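Local structure of DUF1611 domain-containing protein (Anabaena variabilis, 2OBN) at residues Ala28-Ser33 against Arg58-Val63; Gly145-Leu150 against Gly251-Gln256; Pro151-Leu156 against Asp344-Asn349. The protein is of unknown function but joins a Rossmann-like domain to a P-loop domain, and so probably binds a nucleotide or related ligand. The protein carries 2 engineered substitutions. All coordinates share one frame; numbering follows the deposited sequence.

Interaction 1. Residues Ala28-Ser33 against Arg58-Val63; sequences ALLRYS and RYVPIV. Engineered in segment 58-63: Tyr59 (natural residue Asp).
The polar part of this contact is carried by a single side chain, Arg58, whose guanidinium reaches the carbonyl-rich C-terminal end of helix 24-32. Its CG stands anti to the backbone N (chi1 -179°) and the chain runs extended from CG to NE, which puts the flat group at the last turn. NH1 is shared between two carbonyls. Arg58 NH1 donates an almost straight bond to Leu30 O at 3.0 Å; this oxygen lies in the guanidinium plane, while the donor stands above the carbonyl plane and so misses a lone pair. The second bond, to Ser33 O at 2.9 Å, has the opposite geometry: NH1 sits in the carbonyl plane on a lone pair, but the oxygen is tilted out of the guanidinium plane and the bond is bent, with an N-H...O angle of 130°. Arg58 NH2 adds a weak bond to Ser33 O at 3.1 Å, so both terminal nitrogens grip this carbonyl. Ser33 is the residue at which the chain leaves helical geometry. The arginine thus binds the helix end and the first residue beyond it, where its positive charge would suit the negative pole of the helix.

The apolar part is a single methyl contact. Leu30 and Val60 cross obliquely, and the methyls Leu30 CD2 and Val60 CG2 meet at 4.1 Å beside the arginine.

Within the Rossmann-like alpha/beta domain, the contact bridges the end of helix 24-32 and the approach to strand 62-63, an outermost strand of the parallel sheet. Both sides also lean on the adjacent strand 37-41, Leu30 and Val60 on Val40 and Arg58 on Ile37, while Leu50 of helix 50-54 packs on Leu30, and Leu196 of helix 191-197, from the P-loop part of the chain, packs on Ser33.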
loop_
_atom_site.group_PDB
_atom_site.type_symbol
_atom_site.label_atom_id
_atom_site.label_comp_id
_atom_site.label_asym_id
_atom_site.label_seq_id
_atom_site.Cartn_x
_atom_site.Cartn_y
_atom_site.Cartn_z
ATOM N N ALA B 28 0.813 23.019 -9.407
ATOM C CA ALA B 28 -0.206 22.929 -8.372
ATOM C C ALA B 28 0.075 23.983 -7.305
ATOM O O ALA B 28 -0.835 24.679 -6.865
ATOM C CB ALA B 28 -0.254 21.538 -7.774
ATOM N N LEU B 29 1.336 24.115 -6.909
ATOM C CA LEU B 29 1.732 25.139 -5.936
ATOM C C LEU B 29 1.434 26.546 -6.466
ATOM O O LEU B 29 0.911 27.391 -5.746
ATOM C CB LEU B 29 3.223 25.004 -5.580
ATOM C CG LEU B 29 3.674 23.703 -4.892
ATOM C CD1 LEU B 29 5.189 23.719 -4.689
ATOM C CD2 LEU B 29 2.971 23.479 -3.574
ATOM N N LEU B 30 1.775 26.805 -7.723
ATOM C CA LEU B 30 1.475 28.098 -8.341
ATOM C C LEU B 30 -0.032 28.359 -8.380
ATOM O O LEU B 30 -0.466 29.498 -8.266
ATOM C CB LEU B 30 2.046 28.167 -9.761
ATOM C CG LEU B 30 3.579 28.237 -9.868
ATOM C CD1 LEU B 30 4.019 27.898 -11.275
ATOM C CD2 LEU B 30 4.143 29.609 -9.428
ATOM N N ARG B 31 -0.830 27.308 -8.552
ATOM C CA ARG B 31 -2.277 27.456 -8.614
ATOM C C ARG B 31 -2.909 27.625 -7.232
ATOM O O ARG B 31 -3.901 28.340 -7.100
ATOM C CB ARG B 31 -2.904 26.267 -9.369
ATOM C CG ARG B 31 -4.424 26.313 -9.492
ATOM C CD ARG B 31 -5.011 25.163 -10.333
ATOM N NE ARG B 31 -5.041 25.488 -11.766
ATOM C CZ ARG B 31 -4.257 24.987 -12.731
ATOM N NH1 ARG B 31 -3.332 24.047 -12.498
ATOM N NH2 ARG B 31 -4.426 25.419 -13.979
ATOM N N TYR B 32 -2.347 26.998 -6.197
ATOM C CA TYR B 32 -2.995 27.031 -4.896
ATOM C C TYR B 32 -2.241 27.622 -3.687
ATOM O O TYR B 32 -2.882 28.000 -2.717
ATOM C CB TYR B 32 -3.457 25.615 -4.557
ATOM C CG TYR B 32 -4.514 25.037 -5.492
ATOM C CD1 TYR B 32 -5.782 25.614 -5.582
ATOM C CD2 TYR B 32 -4.271 23.883 -6.232
ATOM C CE1 TYR B 32 -6.766 25.081 -6.397
ATOM C CE2 TYR B 32 -5.248 23.348 -7.051
ATOM C CZ TYR B 32 -6.499 23.945 -7.124
ATOM O OH TYR B 32 -7.468 23.417 -7.942
ATOM N N SER B 33 -0.915 27.721 -3.725
ATOM C CA SER B 33 -0.174 28.187 -2.547
ATOM C C SER B 33 -0.356 29.662 -2.196
ATOM O O SER B 33 -0.185 30.531 -3.047
ATOM C CB SER B 33 1.314 27.911 -2.733
ATOM O OG SER B 33 2.051 28.310 -1.593
ATOM N N ARG B 58 -2.127 34.305 -11.893
ATOM C CA ARG B 58 -1.149 34.749 -10.935
ATOM C C ARG B 58 0.079 35.206 -11.677
ATOM O O ARG B 58 0.433 34.633 -12.716
ATOM C CB ARG B 58 -0.781 33.577 -10.030
ATOM C CG ARG B 58 0.226 33.884 -8.940
ATOM C CD ARG B 58 0.463 32.652 -8.101
ATOM N NE ARG B 58 0.988 33.007 -6.791
ATOM C CZ ARG B 58 1.047 32.181 -5.750
ATOM N NH1 ARG B 58 0.612 30.931 -5.844
ATOM N NH2 ARG B 58 1.531 32.611 -4.603
ATOM N N TYR B 59 0.712 36.258 -11.167
ATOM C CA TYR B 59 1.955 36.701 -11.751
ATOM C C TYR B 59 3.110 36.292 -10.850
ATOM O O TYR B 59 3.074 36.506 -9.624
ATOM C CB TYR B 59 2.014 38.204 -11.989
ATOM C CG TYR B 59 3.402 38.601 -12.442
ATOM C CD1 TYR B 59 3.895 38.154 -13.661
ATOM C CD2 TYR B 59 4.239 39.370 -11.636
ATOM C CE1 TYR B 59 5.183 38.467 -14.076
ATOM C CE2 TYR B 59 5.522 39.698 -12.051
ATOM C CZ TYR B 59 5.988 39.230 -13.272
ATOM O OH TYR B 59 7.253 39.528 -13.724
ATOM N N VAL B 60 4.092 35.643 -11.475
ATOM C CA VAL B 60 5.364 35.309 -10.853
ATOM C C VAL B 60 6.377 35.402 -11.999
ATOM O O VAL B 60 6.142 34.818 -13.069
ATOM C CB VAL B 60 5.432 33.889 -10.245
ATOM C CG1 VAL B 60 6.824 33.650 -9.652
ATOM C CG2 VAL B 60 4.352 33.666 -9.183
ATOM N N PRO B 61 7.475 36.163 -11.812
ATOM C CA PRO B 61 8.456 36.176 -12.895
ATOM C C PRO B 61 9.053 34.799 -13.127
ATOM O O PRO B 61 9.275 34.053 -12.162
ATOM C CB PRO B 61 9.544 37.148 -12.402
ATOM C CG PRO B 61 9.302 37.354 -10.973
ATOM C CD PRO B 61 7.862 37.049 -10.698
ATOM N N ILE B 62 9.257 34.449 -14.395
ATOM C CA ILE B 62 9.900 33.193 -14.753
ATOM C C ILE B 62 11.347 33.549 -15.100
ATOM O O ILE B 62 11.590 34.420 -15.932
ATOM C CB ILE B 62 9.228 32.490 -15.937
ATOM C CG1 ILE B 62 7.731 32.295 -15.669
ATOM C CG2 ILE B 62 9.914 31.138 -16.200
ATOM C CD1 ILE B 62 6.970 31.692 -16.837
ATOM N N VAL B 63 12.294 32.882 -14.448
ATOM C CA VAL B 63 13.719 33.143 -14.647
ATOM C C VAL B 63 14.454 31.885 -15.106
ATOM O O VAL B 63 13.991 30.765 -14.890
ATOM C CB VAL B 63 14.363 33.727 -13.375
ATOM C CG1 VAL B 63 13.744 35.096 -13.049
ATOM C CG2 VAL B 63 14.215 32.779 -12.191
#

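Interaction 2. Residues Gly145-Leu150 against Gly251-Gln256; sequences GAARTL and GSQPTQ
In the P-loop domain, a short 3-10 turn, residues 146-149, rests against the C-terminal end of helix 245-252, where Gln253 leaves the helix with a positive phi of 48°. The tight part is built around Ala147 and Gln253. The methyl of Ala147 points at the helix end, with Gly251 O and Ser252 O both 3.6 Å from its CB, and it also meets Gln253 CB. The Gln253 side chain, bent at chi2 (-76°), folds alongside the turn: CB and CG lie against the backbone N of Arg148, and CD comes within 3.8 Å of Gly145 CA. Gln253 NE2 donates to Arg250 O in the last turn of helix 245-252, which helps to fix the bend. An alanine in place of Gln253 would remove the amide and its bond to Arg250 O, and would probably loosen the packing against Gly145 and Arg148. No direct hydrogen bond crosses between the segments; a water takes the N-H of Ala147 at 3.0 Å and lies 2.8 Å from Gly251 O, to which it can donate.

Toward solvent the contact thins out. The Arg148 side chain meets the other segment through its CB alone, 3.7 Å from Gln253 OE1, before its chain leads away and packs on His273 of the second subunit. With CG between the backbone N and carbonyl carbon, this crowded first torsion sends the extended chain back along its own turn, and Arg148 NH1 donates a nearly straight bond of 3.1 Å to Gly145 O, approaching from above the carbonyl plane.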
loop_
_atom_site.group_PDB
_atom_site.type_symbol
_atom_site.label_atom_id
_atom_site.label_comp_id
_atom_site.label_asym_id
_atom_site.label_seq_id
_atom_site.Cartn_x
_atom_site.Cartn_y
_atom_site.Cartn_z
ATOM N N GLY B 145 -10.256 0.649 11.691
ATOM C CA GLY B 145 -11.560 1.198 11.324
ATOM C C GLY B 145 -12.151 2.167 12.357
ATOM O O GLY B 145 -13.366 2.399 12.359
ATOM N N ALA B 146 -11.290 2.760 13.197
ATOM C CA ALA B 146 -11.707 3.671 14.283
ATOM C C ALA B 146 -12.400 4.937 13.821
ATOM O O ALA B 146 -13.115 5.542 14.606
ATOM C CB ALA B 146 -10.517 4.054 15.149
ATOM N N ALA B 147 -12.171 5.342 12.568
ATOM C CA ALA B 147 -12.777 6.541 12.008
ATOM C C ALA B 147 -14.290 6.420 11.825
ATOM O O ALA B 147 -14.967 7.429 11.760
ATOM C CB ALA B 147 -12.122 6.879 10.685
ATOM N N ARG B 148 -14.814 5.191 11.753
ATOM C CA ARG B 148 -16.246 4.958 11.585
ATOM C C ARG B 148 -17.041 5.529 12.746
ATOM O O ARG B 148 -18.245 5.740 12.636
ATOM C CB ARG B 148 -16.536 3.456 11.507
ATOM C CG ARG B 148 -16.544 2.763 12.838
ATOM C CD ARG B 148 -16.543 1.263 12.703
ATOM N NE ARG B 148 -16.739 0.637 14.006
ATOM C CZ ARG B 148 -15.816 0.552 14.973
ATOM N NH1 ARG B 148 -14.581 1.035 14.822
ATOM N NH2 ARG B 148 -16.129 -0.049 16.113
ATOM N N THR B 149 -16.346 5.689 13.875
ATOM C CA THR B 149 -16.856 6.232 15.125
ATOM C C THR B 149 -17.044 7.760 15.131
ATOM O O THR B 149 -17.710 8.299 16.024
ATOM C CB THR B 149 -15.787 5.959 16.209
ATOM O OG1 THR B 149 -15.433 4.575 16.214
ATOM C CG2 THR B 149 -16.257 6.300 17.534
ATOM N N LEU B 150 -16.435 8.450 14.167
ATOM C CA LEU B 150 -16.428 9.900 14.156
ATOM C C LEU B 150 -17.765 10.494 13.722
ATOM O O LEU B 150 -18.460 9.916 12.887
ATOM C CB LEU B 150 -15.293 10.440 13.289
ATOM C CG LEU B 150 -13.857 10.121 13.711
ATOM C CD1 LEU B 150 -12.927 10.440 12.547
ATOM C CD2 LEU B 150 -13.439 10.869 14.950
ATOM N N GLY B 251 -8.643 3.499 5.873
ATOM C CA GLY B 251 -8.242 4.391 6.961
ATOM C C GLY B 251 -9.264 5.463 7.315
ATOM O O GLY B 251 -9.487 5.727 8.483
ATOM N N SER B 252 -9.911 6.049 6.305
ATOM C CA SER B 252 -10.846 7.149 6.524
ATOM C C SER B 252 -12.270 6.717 6.780
ATOM O O SER B 252 -13.042 7.526 7.269
ATOM C CB SER B 252 -10.831 8.116 5.341
ATOM O OG SER B 252 -11.329 7.518 4.155
ATOM N N GLN B 253 -12.630 5.473 6.452
ATOM C CA GLN B 253 -14.002 4.971 6.658
ATOM C C GLN B 253 -14.985 6.010 6.109
ATOM O O GLN B 253 -15.855 6.501 6.821
ATOM C CB GLN B 253 -14.244 4.705 8.148
ATOM C CG GLN B 253 -13.336 3.634 8.739
ATOM C CD GLN B 253 -13.745 2.212 8.342
ATOM O OE1 GLN B 253 -14.774 1.707 8.796
ATOM N NE2 GLN B 253 -12.917 1.551 7.546
ATOM N N PRO B 254 -14.869 6.327 4.814
ATOM C CA PRO B 254 -15.647 7.455 4.293
ATOM C C PRO B 254 -17.157 7.287 4.392
ATOM O O PRO B 254 -17.671 6.164 4.308
ATOM C CB PRO B 254 -15.216 7.531 2.813
ATOM C CG PRO B 254 -14.639 6.173 2.476
ATOM C CD PRO B 254 -14.106 5.623 3.765
ATOM N N THR B 255 -17.855 8.408 4.561
ATOM C CA THR B 255 -19.331 8.418 4.588
ATOM C C THR B 255 -19.883 8.606 3.157
ATOM O O THR B 255 -20.948 8.091 2.826
ATOM C CB THR B 255 -19.867 9.482 5.562
ATOM O OG1 THR B 255 -19.279 10.749 5.259
ATOM C CG2 THR B 255 -19.506 9.114 6.984
ATOM N N GLN B 256 -19.157 9.342 2.322
ATOM C CA GLN B 256 -19.522 9.540 0.910
ATOM C C GLN B 256 -18.269 9.572 0.034
ATOM O O GLN B 256 -17.185 9.960 0.488
ATOM C CB GLN B 256 -20.272 10.864 0.670
ATOM C CG GLN B 256 -21.632 11.040 1.354
ATOM C CD GLN B 256 -21.542 11.342 2.836
ATOM O OE1 GLN B 256 -20.544 11.884 3.316
ATOM N NE2 GLN B 256 -22.587 10.982 3.577
HETATM O O HOH W 1 -10.379 4.033 10.495
#

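Interaction 3. Residues Pro151-Leu156 against Asp344-Asn349; sequences PCRRVL and DAVMQN
Arg153, at the start of strand 153-159, extends across the last turn of helix 340-347 to the carboxylate that ends the chain. Its strongest polar link is a salt bridge from Arg153 NH2 to Asn349 OXT at 3.2 Å, with the oxygen tilted 21° from the guanidinium plane and the bond bent. Arg153 NE adds only a weak bond to Val346 O at 3.3 Å, an acceptor that also takes a weak bond from Asn349 N. Met347 O lies 3.1 Å from Arg153 NH2, yet the angle is too poor for a hydrogen bond. The selenium of selenomethionine Met347 covers one face of the guanidinium and lies 3.7 Å from Arg153 CD; its chain, bent at chi2, crosses the arginine obliquely.

Next to these polar bonds, Val155 and Val346 meet tip to tip, with CG2 of Val155 3.6 Å from CG1 of Val346. The same CG1 also touches the Arg153 CD methylene, so the aliphatic stem of the arginine continues the apolar patch. Other polar groups are satisfied elsewhere: Asn349 OD1 by Gln256 NE2, Asp344 OD1 by a salt bridge to Arg180, and Arg154, which points away from the helix, by a bond from NH2 to Gln253 O and a weak one from NE to Ser252 O.

Bonding to the C-terminal carboxylate and to a carbonyl of the last helical turn places one positive charge where negative charge gathers; it would probably offset the charge of the carboxylate and favour its ionised form, while the bonds hold the chain end against strand 153-159.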
loop_
_atom_site.group_PDB
_atom_site.type_symbol
_atom_site.label_atom_id
_atom_site.label_comp_id
_atom_site.label_asym_id
_atom_site.label_seq_id
_atom_site.Cartn_x
_atom_site.Cartn_y
_atom_site.Cartn_z
ATOM N N PRO B 151 -18.129 11.648 14.315
ATOM C CA PRO B 151 -19.410 12.305 14.057
ATOM C C PRO B 151 -19.464 13.057 12.747
ATOM O O PRO B 151 -20.531 13.235 12.186
ATOM C CB PRO B 151 -19.521 13.302 15.223
ATOM C CG PRO B 151 -18.084 13.678 15.512
ATOM C CD PRO B 151 -17.317 12.398 15.305
ATOM N N CYS B 152 -18.315 13.500 12.274
ATOM C CA CYS B 152 -18.218 14.251 11.039
ATOM C C CYS B 152 -18.447 13.414 9.792
ATOM O O CYS B 152 -18.330 12.200 9.810
ATOM C CB CYS B 152 -16.810 14.829 10.931
ATOM S SG CYS B 152 -15.512 13.576 10.790
ATOM N N ARG B 153 -18.800 14.087 8.711
ATOM C CA ARG B 153 -18.846 13.435 7.398
ATOM C C ARG B 153 -17.394 13.298 6.944
ATOM O O ARG B 153 -16.534 14.122 7.307
ATOM C CB ARG B 153 -19.653 14.241 6.385
ATOM C CG ARG B 153 -21.161 14.045 6.500
ATOM C CD ARG B 153 -21.866 14.837 5.414
ATOM N NE ARG B 153 -23.223 14.354 5.146
ATOM C CZ ARG B 153 -24.296 14.653 5.867
ATOM N NH1 ARG B 153 -24.209 15.426 6.944
ATOM N NH2 ARG B 153 -25.468 14.148 5.520
ATOM N N ARG B 154 -17.129 12.234 6.194
ATOM C CA ARG B 154 -15.804 11.942 5.680
ATOM C C ARG B 154 -15.953 11.622 4.194
ATOM O O ARG B 154 -16.435 10.554 3.814
ATOM C CB ARG B 154 -15.164 10.810 6.465
ATOM C CG ARG B 154 -15.050 11.139 7.959
ATOM C CD ARG B 154 -14.569 10.004 8.786
ATOM N NE ARG B 154 -15.424 8.826 8.697
ATOM C CZ ARG B 154 -16.568 8.646 9.352
ATOM N NH1 ARG B 154 -17.039 9.567 10.180
ATOM N NH2 ARG B 154 -17.250 7.511 9.176
ATOM N N VAL B 155 -15.554 12.596 3.378
ATOM C CA VAL B 155 -15.690 12.550 1.939
ATOM C C VAL B 155 -14.335 12.354 1.281
ATOM O O VAL B 155 -13.429 13.181 1.442
ATOM C CB VAL B 155 -16.301 13.875 1.401
ATOM C CG1 VAL B 155 -16.653 13.749 -0.086
ATOM C CG2 VAL B 155 -17.542 14.275 2.225
ATOM N N LEU B 156 -14.216 11.243 0.560
ATOM C CA LEU B 156 -13.025 10.900 -0.176
ATOM C C LEU B 156 -13.268 11.047 -1.678
ATOM O O LEU B 156 -14.258 10.536 -2.212
ATOM C CB LEU B 156 -12.641 9.441 0.099
ATOM C CG LEU B 156 -11.453 8.881 -0.699
ATOM C CD1 LEU B 156 -10.179 9.666 -0.355
ATOM C CD2 LEU B 156 -11.269 7.386 -0.419
ATOM N N ASP B 344 -24.157 19.552 -2.162
ATOM C CA ASP B 344 -25.537 19.183 -1.848
ATOM C C ASP B 344 -25.698 17.662 -1.874
ATOM O O ASP B 344 -26.348 17.104 -0.998
ATOM C CB ASP B 344 -26.517 19.818 -2.848
ATOM C CG ASP B 344 -26.606 21.331 -2.712
ATOM O OD1 ASP B 344 -26.182 21.851 -1.670
ATOM O OD2 ASP B 344 -27.127 22.011 -3.634
ATOM N N ALA B 345 -25.106 16.994 -2.875
ATOM C CA ALA B 345 -25.194 15.533 -2.987
ATOM C C ALA B 345 -24.560 14.845 -1.779
ATOM O O ALA B 345 -25.070 13.832 -1.294
ATOM C CB ALA B 345 -24.546 15.056 -4.277
ATOM N N VAL B 346 -23.435 15.388 -1.313
ATOM C CA VAL B 346 -22.776 14.894 -0.102
ATOM C C VAL B 346 -23.673 15.104 1.128
ATOM O O VAL B 346 -23.865 14.182 1.948
ATOM C CB VAL B 346 -21.441 15.648 0.169
ATOM C CG1 VAL B 346 -20.937 15.410 1.601
ATOM C CG2 VAL B 346 -20.381 15.277 -0.853
HETATM N N MSE B 347 -24.208 16.323 1.239
HETATM C CA MSE B 347 -24.982 16.722 2.401
HETATM C C MSE B 347 -26.370 16.128 2.537
HETATM O O MSE B 347 -26.916 16.115 3.638
HETATM C CB MSE B 347 -25.064 18.249 2.487
HETATM C CG MSE B 347 -23.735 18.906 2.806
HETATM SE SE MSE B 347 -22.974 18.183 4.453
HETATM C CE MSE B 347 -21.362 19.200 4.500
ATOM N N GLN B 348 -26.956 15.636 1.456
ATOM C CA GLN B 348 -28.275 15.034 1.590
ATOM C C GLN B 348 -28.217 13.536 1.396
ATOM O O GLN B 348 -29.189 12.898 0.995
ATOM C CB GLN B 348 -29.313 15.733 0.719
ATOM C CG GLN B 348 -29.124 15.672 -0.758
ATOM C CD GLN B 348 -29.770 16.878 -1.404
ATOM O OE1 GLN B 348 -29.148 17.570 -2.206
ATOM N NE2 GLN B 348 -31.004 17.177 -1.002
ATOM N N ASN B 349 -27.045 12.981 1.683
ATOM C CA ASN B 349 -26.879 11.550 1.726
ATOM C C ASN B 349 -27.261 11.188 3.153
ATOM O O ASN B 349 -28.365 10.693 3.426
ATOM C CB ASN B 349 -25.433 11.138 1.464
ATOM C CG ASN B 349 -25.189 9.683 1.801
ATOM O OD1 ASN B 349 -24.442 9.366 2.731
ATOM N ND2 ASN B 349 -25.882 8.791 1.097
ATOM O OXT ASN B 349 -26.458 11.434 4.066
#

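Followed from the N terminus, the chain first closes interaction 1, a local loop of 24 intervening residues within the Rossmann-like domain. That contact is complete before the others begin, and its centre lies about 35 Å from that of interaction 2 and about 32 Å from that of interaction 3. The latter two belong to the P-loop domain and cross: residues 145-150 run directly into 151-156, then 251-256 answers the first and 344-349 the second. Their centres are about 12 Å apart and they touch, with Thr255 N probably bonded to Arg154 O. Together they tie the lead-in to strand 153-159, the end of helix 245-252 and the C-terminal helix around one sheet.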